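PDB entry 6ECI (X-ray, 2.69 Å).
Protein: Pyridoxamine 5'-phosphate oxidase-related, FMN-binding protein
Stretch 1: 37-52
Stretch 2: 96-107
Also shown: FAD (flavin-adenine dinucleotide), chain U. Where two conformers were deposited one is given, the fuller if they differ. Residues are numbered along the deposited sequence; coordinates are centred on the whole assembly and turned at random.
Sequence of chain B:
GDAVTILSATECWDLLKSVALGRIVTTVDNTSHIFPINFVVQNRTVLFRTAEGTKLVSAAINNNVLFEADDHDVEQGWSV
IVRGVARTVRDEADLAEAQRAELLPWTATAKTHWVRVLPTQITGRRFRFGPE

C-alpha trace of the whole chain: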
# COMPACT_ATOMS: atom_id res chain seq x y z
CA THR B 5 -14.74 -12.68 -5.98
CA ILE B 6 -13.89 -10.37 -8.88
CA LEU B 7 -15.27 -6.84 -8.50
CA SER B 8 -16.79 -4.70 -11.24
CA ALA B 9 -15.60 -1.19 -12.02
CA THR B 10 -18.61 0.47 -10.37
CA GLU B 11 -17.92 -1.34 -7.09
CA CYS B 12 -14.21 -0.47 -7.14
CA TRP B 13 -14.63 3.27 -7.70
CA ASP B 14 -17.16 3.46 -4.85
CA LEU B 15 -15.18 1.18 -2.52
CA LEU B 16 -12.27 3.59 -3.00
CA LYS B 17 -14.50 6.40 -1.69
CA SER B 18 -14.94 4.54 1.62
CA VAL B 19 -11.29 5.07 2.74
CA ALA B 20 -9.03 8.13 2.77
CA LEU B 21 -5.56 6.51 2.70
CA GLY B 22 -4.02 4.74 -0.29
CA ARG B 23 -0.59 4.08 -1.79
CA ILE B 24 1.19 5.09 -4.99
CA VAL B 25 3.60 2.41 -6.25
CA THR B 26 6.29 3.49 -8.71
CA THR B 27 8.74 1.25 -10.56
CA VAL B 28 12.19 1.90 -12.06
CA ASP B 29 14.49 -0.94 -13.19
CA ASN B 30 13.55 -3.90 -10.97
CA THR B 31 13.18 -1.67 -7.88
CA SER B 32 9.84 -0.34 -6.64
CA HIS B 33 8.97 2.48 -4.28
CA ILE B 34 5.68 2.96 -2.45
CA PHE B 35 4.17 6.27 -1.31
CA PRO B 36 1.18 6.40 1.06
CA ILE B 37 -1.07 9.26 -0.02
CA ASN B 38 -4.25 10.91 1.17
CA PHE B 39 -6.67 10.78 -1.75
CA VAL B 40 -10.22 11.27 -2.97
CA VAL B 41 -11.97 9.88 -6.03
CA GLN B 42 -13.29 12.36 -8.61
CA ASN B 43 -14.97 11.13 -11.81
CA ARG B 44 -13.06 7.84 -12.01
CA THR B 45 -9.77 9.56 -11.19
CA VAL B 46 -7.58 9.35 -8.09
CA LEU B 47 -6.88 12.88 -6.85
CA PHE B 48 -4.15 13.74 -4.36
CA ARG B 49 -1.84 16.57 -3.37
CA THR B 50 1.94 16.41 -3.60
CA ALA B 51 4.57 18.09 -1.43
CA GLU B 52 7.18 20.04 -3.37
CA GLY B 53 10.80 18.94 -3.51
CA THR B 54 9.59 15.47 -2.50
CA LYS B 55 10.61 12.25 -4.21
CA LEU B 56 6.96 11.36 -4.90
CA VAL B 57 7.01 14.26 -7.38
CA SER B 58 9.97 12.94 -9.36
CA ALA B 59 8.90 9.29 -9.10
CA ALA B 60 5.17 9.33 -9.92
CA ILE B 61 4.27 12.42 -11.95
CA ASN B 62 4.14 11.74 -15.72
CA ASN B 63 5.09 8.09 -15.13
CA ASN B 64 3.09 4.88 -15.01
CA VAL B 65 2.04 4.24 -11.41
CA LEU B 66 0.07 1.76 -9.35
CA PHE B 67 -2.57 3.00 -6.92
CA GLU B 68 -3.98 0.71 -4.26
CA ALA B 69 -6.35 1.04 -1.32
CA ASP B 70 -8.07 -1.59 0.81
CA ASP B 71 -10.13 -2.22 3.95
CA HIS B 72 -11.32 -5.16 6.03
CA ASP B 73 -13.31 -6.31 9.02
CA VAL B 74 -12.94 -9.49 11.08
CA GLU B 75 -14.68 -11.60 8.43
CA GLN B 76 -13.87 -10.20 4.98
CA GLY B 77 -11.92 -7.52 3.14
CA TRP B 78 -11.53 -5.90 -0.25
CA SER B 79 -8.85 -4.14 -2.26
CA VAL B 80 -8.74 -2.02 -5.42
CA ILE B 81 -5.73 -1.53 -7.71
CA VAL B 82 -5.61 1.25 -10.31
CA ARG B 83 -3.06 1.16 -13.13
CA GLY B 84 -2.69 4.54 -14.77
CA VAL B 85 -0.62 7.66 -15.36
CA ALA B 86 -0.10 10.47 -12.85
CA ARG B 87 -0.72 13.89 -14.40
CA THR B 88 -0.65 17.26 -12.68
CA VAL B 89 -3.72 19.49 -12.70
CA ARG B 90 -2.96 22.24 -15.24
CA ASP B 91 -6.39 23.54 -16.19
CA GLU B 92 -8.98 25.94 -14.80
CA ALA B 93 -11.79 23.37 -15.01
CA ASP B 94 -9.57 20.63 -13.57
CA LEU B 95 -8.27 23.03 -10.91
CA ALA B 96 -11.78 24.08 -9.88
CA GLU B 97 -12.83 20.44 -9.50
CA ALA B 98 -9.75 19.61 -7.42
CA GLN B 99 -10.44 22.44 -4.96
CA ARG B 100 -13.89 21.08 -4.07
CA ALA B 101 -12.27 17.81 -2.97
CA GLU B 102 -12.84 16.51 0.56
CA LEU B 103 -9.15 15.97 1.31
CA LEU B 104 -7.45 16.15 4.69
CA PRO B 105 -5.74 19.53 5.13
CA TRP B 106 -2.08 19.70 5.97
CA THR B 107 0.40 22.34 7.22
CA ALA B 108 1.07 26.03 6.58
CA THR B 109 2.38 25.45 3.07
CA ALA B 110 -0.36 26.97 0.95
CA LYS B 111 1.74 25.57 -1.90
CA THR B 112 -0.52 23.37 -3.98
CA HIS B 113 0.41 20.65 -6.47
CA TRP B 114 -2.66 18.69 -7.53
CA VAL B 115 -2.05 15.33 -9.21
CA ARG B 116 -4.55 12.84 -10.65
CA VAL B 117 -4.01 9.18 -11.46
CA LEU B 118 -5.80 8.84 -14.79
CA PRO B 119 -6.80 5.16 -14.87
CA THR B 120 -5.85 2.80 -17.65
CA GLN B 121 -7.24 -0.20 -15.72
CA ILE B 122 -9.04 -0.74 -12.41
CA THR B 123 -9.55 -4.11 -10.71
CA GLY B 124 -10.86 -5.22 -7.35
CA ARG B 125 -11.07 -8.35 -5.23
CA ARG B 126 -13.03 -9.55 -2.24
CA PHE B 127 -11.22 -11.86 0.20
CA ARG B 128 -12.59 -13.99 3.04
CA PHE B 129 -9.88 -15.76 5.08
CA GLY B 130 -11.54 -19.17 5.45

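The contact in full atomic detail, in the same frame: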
# COMPACT_ATOMS: atom_id res chain seq x y z
N ILE B 37 -0.52 7.96 0.32
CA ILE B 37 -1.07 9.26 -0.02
C ILE B 37 -2.50 9.36 0.49
O ILE B 37 -3.25 8.39 0.48
CB ILE B 37 -1.04 9.53 -1.55
CG1 ILE B 37 -1.74 8.41 -2.31
CG2 ILE B 37 0.39 9.72 -2.03
CD1 ILE B 37 -2.28 8.84 -3.66
N ASN B 38 -2.86 10.56 0.95
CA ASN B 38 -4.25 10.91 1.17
C ASN B 38 -4.88 11.24 -0.17
O ASN B 38 -4.28 11.95 -0.98
CB ASN B 38 -4.33 12.09 2.14
CG ASN B 38 -5.75 12.61 2.33
OD1 ASN B 38 -5.96 13.81 2.47
ND2 ASN B 38 -6.72 11.70 2.32
N PHE B 39 -6.07 10.70 -0.43
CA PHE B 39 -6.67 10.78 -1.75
C PHE B 39 -8.18 10.90 -1.65
O PHE B 39 -8.78 10.54 -0.63
CB PHE B 39 -6.32 9.54 -2.59
CG PHE B 39 -7.17 8.34 -2.27
CD1 PHE B 39 -6.86 7.53 -1.18
CD2 PHE B 39 -8.27 8.02 -3.05
CE1 PHE B 39 -7.64 6.42 -0.87
CE2 PHE B 39 -9.05 6.92 -2.75
CZ PHE B 39 -8.74 6.12 -1.66
N VAL B 40 -8.79 11.41 -2.72
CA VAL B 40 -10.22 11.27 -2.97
C VAL B 40 -10.42 10.88 -4.42
O VAL B 40 -9.55 11.09 -5.28
CB VAL B 40 -11.04 12.54 -2.65
CG1 VAL B 40 -10.66 13.11 -1.30
CG2 VAL B 40 -10.85 13.58 -3.74
N VAL B 41 -11.59 10.30 -4.69
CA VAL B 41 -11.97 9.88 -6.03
C VAL B 41 -12.85 10.96 -6.65
O VAL B 41 -13.80 11.42 -6.01
CB VAL B 41 -12.71 8.53 -5.99
CG1 VAL B 41 -13.17 8.13 -7.37
CG2 VAL B 41 -11.81 7.46 -5.39
N GLN B 42 -12.52 11.35 -7.87
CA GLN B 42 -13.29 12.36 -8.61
C GLN B 42 -13.43 11.90 -10.05
O GLN B 42 -12.45 11.91 -10.80
CB GLN B 42 -12.61 13.73 -8.56
CG GLN B 42 -12.80 14.50 -7.27
CD GLN B 42 -12.34 15.93 -7.41
OE1 GLN B 42 -11.52 16.25 -8.27
NE2 GLN B 42 -12.86 16.81 -6.55
N ASN B 43 -14.64 11.50 -10.43
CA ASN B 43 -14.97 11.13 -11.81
C ASN B 43 -14.00 10.08 -12.35
O ASN B 43 -13.33 10.27 -13.37
CB ASN B 43 -14.99 12.36 -12.72
CG ASN B 43 -15.87 13.47 -12.18
OD1 ASN B 43 -15.41 14.59 -11.97
ND2 ASN B 43 -17.14 13.16 -11.94
N ARG B 44 -13.94 8.95 -11.64
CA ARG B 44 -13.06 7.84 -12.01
C ARG B 44 -11.62 8.32 -12.20
O ARG B 44 -10.94 7.94 -13.15
CB ARG B 44 -13.57 7.13 -13.27
CG ARG B 44 -15.07 6.88 -13.25
CD ARG B 44 -15.47 5.60 -13.95
NE ARG B 44 -16.58 4.95 -13.25
CZ ARG B 44 -17.08 3.76 -13.56
NH1 ARG B 44 -16.56 3.06 -14.57
NH2 ARG B 44 -18.09 3.26 -12.86
N THR B 45 -11.18 9.19 -11.29
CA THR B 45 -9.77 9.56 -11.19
C THR B 45 -9.40 9.56 -9.71
O THR B 45 -10.25 9.69 -8.84
CB THR B 45 -9.47 10.95 -11.80
OG1 THR B 45 -10.00 11.98 -10.95
CG2 THR B 45 -10.06 11.07 -13.19
N VAL B 46 -8.10 9.41 -9.45
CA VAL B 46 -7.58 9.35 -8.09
C VAL B 46 -6.83 10.66 -7.85
O VAL B 46 -5.70 10.83 -8.32
CB VAL B 46 -6.68 8.13 -7.87
CG1 VAL B 46 -6.19 8.07 -6.43
CG2 VAL B 46 -7.43 6.86 -8.23
N LEU B 47 -7.45 11.57 -7.11
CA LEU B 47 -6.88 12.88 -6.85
C LEU B 47 -6.09 12.89 -5.55
O LEU B 47 -6.53 12.34 -4.54
CB LEU B 47 -7.98 13.94 -6.79
CG LEU B 47 -7.53 15.34 -6.37
CD1 LEU B 47 -6.65 15.97 -7.44
CD2 LEU B 47 -8.73 16.22 -6.08
N PHE B 48 -4.92 13.53 -5.58
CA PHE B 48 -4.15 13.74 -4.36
C PHE B 48 -3.28 14.98 -4.53
O PHE B 48 -3.10 15.50 -5.63
CB PHE B 48 -3.29 12.51 -4.03
CG PHE B 48 -2.22 12.21 -5.05
CD1 PHE B 48 -2.54 11.56 -6.23
CD2 PHE B 48 -0.90 12.54 -4.81
CE1 PHE B 48 -1.57 11.26 -7.16
CE2 PHE B 48 0.08 12.25 -5.74
CZ PHE B 48 -0.25 11.61 -6.92
N ARG B 49 -2.75 15.45 -3.40
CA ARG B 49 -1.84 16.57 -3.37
C ARG B 49 -0.42 16.07 -3.12
O ARG B 49 -0.21 15.06 -2.45
CB ARG B 49 -2.24 17.60 -2.30
CG ARG B 49 -3.19 18.65 -2.83
CD ARG B 49 -3.78 19.54 -1.74
NE ARG B 49 -3.06 19.48 -0.47
CZ ARG B 49 -2.06 20.29 -0.14
NH1 ARG B 49 -1.65 21.22 -0.99
NH2 ARG B 49 -1.47 20.18 1.05
N THR B 50 0.54 16.79 -3.67
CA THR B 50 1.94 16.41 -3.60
C THR B 50 2.73 17.53 -2.93
O THR B 50 2.43 18.71 -3.11
CB THR B 50 2.48 16.10 -5.01
OG1 THR B 50 2.93 14.74 -5.07
CG2 THR B 50 3.62 17.03 -5.39
N ALA B 51 3.71 17.14 -2.11
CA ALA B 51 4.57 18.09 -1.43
C ALA B 51 5.78 18.37 -2.31
O ALA B 51 6.36 17.44 -2.89
CB ALA B 51 5.00 17.56 -0.06
N GLU B 52 6.16 19.64 -2.42
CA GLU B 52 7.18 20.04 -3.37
C GLU B 52 8.57 19.67 -2.88
O GLU B 52 8.81 19.53 -1.68
CB GLU B 52 7.08 21.54 -3.65
CG GLU B 52 6.60 21.90 -5.07
CD GLU B 52 7.65 21.65 -6.16
OE1 GLU B 52 8.59 20.85 -5.93
OE2 GLU B 52 7.55 22.30 -7.23
N ALA B 96 -10.58 23.79 -10.65
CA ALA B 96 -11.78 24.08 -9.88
C ALA B 96 -12.39 22.81 -9.30
O ALA B 96 -12.92 22.83 -8.18
CB ALA B 96 -12.80 24.80 -10.76
N GLU B 97 -12.31 21.70 -10.03
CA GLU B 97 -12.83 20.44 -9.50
C GLU B 97 -11.97 19.92 -8.37
O GLU B 97 -12.48 19.35 -7.40
CB GLU B 97 -12.94 19.41 -10.63
CG GLU B 97 -13.44 18.04 -10.18
CD GLU B 97 -14.88 18.06 -9.71
OE1 GLU B 97 -15.61 19.02 -10.04
OE2 GLU B 97 -15.30 17.10 -9.02
N ALA B 98 -10.65 20.11 -8.46
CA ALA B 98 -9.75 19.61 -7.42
C ALA B 98 -9.93 20.36 -6.11
O ALA B 98 -9.73 19.79 -5.04
CB ALA B 98 -8.30 19.70 -7.89
N GLN B 99 -10.32 21.64 -6.17
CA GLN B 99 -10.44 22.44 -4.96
C GLN B 99 -11.71 22.14 -4.18
O GLN B 99 -11.78 22.47 -2.99
CB GLN B 99 -10.36 23.92 -5.31
CG GLN B 99 -9.01 24.32 -5.89
CD GLN B 99 -8.99 25.74 -6.44
OE1 GLN B 99 -10.03 26.39 -6.55
NE2 GLN B 99 -7.80 26.21 -6.80
N ARG B 100 -12.72 21.53 -4.80
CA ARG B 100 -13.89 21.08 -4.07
C ARG B 100 -13.68 19.74 -3.37
O ARG B 100 -14.61 19.23 -2.75
CB ARG B 100 -15.10 20.97 -4.99
CG ARG B 100 -15.21 22.04 -6.06
CD ARG B 100 -16.49 21.91 -6.88
NE ARG B 100 -17.01 20.54 -6.96
CZ ARG B 100 -17.94 20.03 -6.15
NH1 ARG B 100 -18.48 20.78 -5.20
NH2 ARG B 100 -18.34 18.77 -6.30
N ALA B 101 -12.48 19.17 -3.46
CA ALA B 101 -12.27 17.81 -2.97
C ALA B 101 -12.23 17.77 -1.45
O ALA B 101 -11.75 18.68 -0.78
CB ALA B 101 -10.98 17.24 -3.54
N GLU B 102 -12.75 16.67 -0.89
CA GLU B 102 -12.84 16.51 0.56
C GLU B 102 -11.59 15.83 1.11
O GLU B 102 -11.63 14.75 1.70
CB GLU B 102 -14.10 15.74 0.93
CG GLU B 102 -15.38 16.58 0.92
CD GLU B 102 -15.38 17.65 1.99
OE1 GLU B 102 -14.96 18.79 1.70
OE2 GLU B 102 -15.81 17.35 3.12
N LEU B 103 -10.45 16.49 0.92
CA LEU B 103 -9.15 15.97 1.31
C LEU B 103 -8.73 16.53 2.66
O LEU B 103 -9.05 17.67 3.01
CB LEU B 103 -8.07 16.31 0.27
CG LEU B 103 -7.94 15.27 -0.85
CD1 LEU B 103 -7.32 15.86 -2.12
CD2 LEU B 103 -7.18 14.04 -0.38
N LEU B 104 -8.00 15.71 3.41
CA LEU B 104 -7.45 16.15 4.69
C LEU B 104 -6.55 17.36 4.46
O LEU B 104 -5.73 17.34 3.53
CB LEU B 104 -6.66 15.03 5.35
CG LEU B 104 -7.43 13.84 5.95
CD1 LEU B 104 -6.45 12.76 6.40
CD2 LEU B 104 -8.32 14.27 7.10
N PRO B 105 -6.66 18.41 5.26
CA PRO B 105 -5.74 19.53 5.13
C PRO B 105 -4.41 19.21 5.78
O PRO B 105 -4.34 18.46 6.75
CB PRO B 105 -6.45 20.66 5.88
CG PRO B 105 -7.19 19.93 6.97
CD PRO B 105 -7.56 18.57 6.42
N TRP B 106 -3.33 19.77 5.24
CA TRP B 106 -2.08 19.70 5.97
C TRP B 106 -1.26 20.97 5.85
O TRP B 106 -1.20 21.60 4.79
CB TRP B 106 -1.21 18.48 5.57
CG TRP B 106 -1.28 17.94 4.17
CD1 TRP B 106 -2.25 17.12 3.65
CD2 TRP B 106 -0.30 18.09 3.13
NE1 TRP B 106 -1.95 16.79 2.35
CE2 TRP B 106 -0.76 17.37 2.01
CE3 TRP B 106 0.91 18.79 3.04
CZ2 TRP B 106 -0.05 17.33 0.81
CZ3 TRP B 106 1.61 18.75 1.84
CH2 TRP B 106 1.13 18.02 0.74
N THR B 107 -0.63 21.32 6.98
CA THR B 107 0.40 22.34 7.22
C THR B 107 0.24 23.71 6.57
O THR B 107 -0.66 23.94 5.75
CB THR B 107 1.80 21.79 6.86
OG1 THR B 107 2.73 22.88 6.77
CG2 THR B 107 1.82 20.96 5.57
PA FAD U . 12.99 10.18 0.57
O1A FAD U . 13.86 11.00 1.46
O2A FAD U . 13.30 10.27 -0.93
O5B FAD U . 12.99 8.66 1.01
C5B FAD U . 14.21 7.96 1.32
C4B FAD U . 13.84 6.61 1.87
O4B FAD U . 12.96 6.78 2.99
C3B FAD U . 13.07 5.70 0.91
O3B FAD U . 13.96 4.98 0.06
C2B FAD U . 12.31 4.78 1.87
O2B FAD U . 13.05 3.63 2.25
C1B FAD U . 12.05 5.69 3.07
N9A FAD U . 10.69 6.22 3.10
C8A FAD U . 10.20 7.29 2.38
N7A FAD U . 8.93 7.53 2.59
C5A FAD U . 8.56 6.55 3.51
C6A FAD U . 7.33 6.27 4.13
N6A FAD U . 6.21 6.97 3.93
N1A FAD U . 7.30 5.23 4.99
C2A FAD U . 8.42 4.53 5.20
N3A FAD U . 9.62 4.71 4.67
C4A FAD U . 9.63 5.75 3.82
N1 FAD U . 3.06 12.82 0.60
C2 FAD U . 2.38 13.58 -0.31
O2 FAD U . 2.97 14.24 -1.17
N3 FAD U . 1.00 13.61 -0.28
C4 FAD U . 0.19 12.93 0.61
O4 FAD U . -1.03 13.04 0.54
C4X FAD U . 0.92 12.13 1.58
N5 FAD U . 0.24 11.46 2.46
C5X FAD U . 0.94 10.69 3.38
C6 FAD U . 0.23 9.96 4.33
C7 FAD U . 0.89 9.17 5.27
C7M FAD U . 0.09 8.40 6.28
C8 FAD U . 2.30 9.11 5.26
C8M FAD U . 3.04 8.28 6.27
C9 FAD U . 3.01 9.84 4.31
C9A FAD U . 2.34 10.62 3.38
N10 FAD U . 3.04 11.37 2.40
C10 FAD U . 2.36 12.14 1.49
C1' FAD U . 4.50 11.35 2.34
C2' FAD U . 5.04 10.53 1.18
O2' FAD U . 5.13 9.15 1.54
C3' FAD U . 6.42 11.06 0.78
O3' FAD U . 6.42 11.49 -0.57
C4' FAD U . 7.52 10.03 0.99
O4' FAD U . 7.78 9.95 2.39
C5' FAD U . 8.78 10.33 0.20
O5' FAD U . 9.26 11.64 0.57
P FAD U . 10.80 11.99 0.55
O1P FAD U . 11.14 12.87 1.75
O2P FAD U . 11.22 12.53 -0.76
O3P FAD U . 11.47 10.57 0.79

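The first stretch is a β-hairpin whose strands, 37-41 and 46-49, are tied by the paired backbone hydrogen bonds Val40 N to Leu47 O (3.0 Å) and Leu47 N to Val40 O (2.8 Å). Alternation along the strands sends Asn38, Val40, Leu47 and Arg49 toward the second stretch, while Phe39 and Phe48 point away.

At the turn end, Gln42 (chi1 m, chi2 t) extends its amide to the helical segment, where NE2 donates to Glu97 O at 2.7 Å. Within its own stretch that carbonyl receives a weak bond from Arg100 N, at 3.4 Å, so a long side chain with a terminal NH2 suits the site. Gln42 OE1 is satisfied elsewhere in the structure.

Next comes an apolar patch. Leu47, with chi1 t and chi2 p, brings CD2 to 3.5 Å from Ala101 CB and 3.9 Å from Ala98 CB; the short side chains of Ala98, in the helix, and Ala101, in the loop, leave little between backbone and leucine methyl. Val40, in the m rotamer, uses both methyls: CG2 lies 3.7 Å from Ala101 CB, and CG1 lies 3.5 Å from Leu103 CG. Leu103 leaves its backbone sideways, but its m,t conformation brings its end nearer the hairpin, with CD1 4.2 Å from Leu47 CD2 and CD2 3.1 Å from Asn38 OD1.

Asn38, chi1 t, accepts a hydrogen bond at OD1 from Leu104 N (2.9 Å, with a bent 130° angle), pinning the loop, while its backbone N donates to FAD O4 at 3.1 Å.

Finally, the Arg49 guanidinium lies over one face of Trp106, with CZ 3.9 Å from the six-membered ring centroid and 20° off its normal, a cation-pi contact. Arg49 reaches it with chi1 m (-90°), chi2 t and an off-well chi3 of 16°; its NH1 is hydrogen-bonded elsewhere in the structure. Trp106 has an off-well chi1 of 30° and is poorly ordered, so its details deserve caution. Ala51 CB meets CH2 of this indole at 4.0 Å, while Arg49 O accepts from FAD N3 at 2.9 Å.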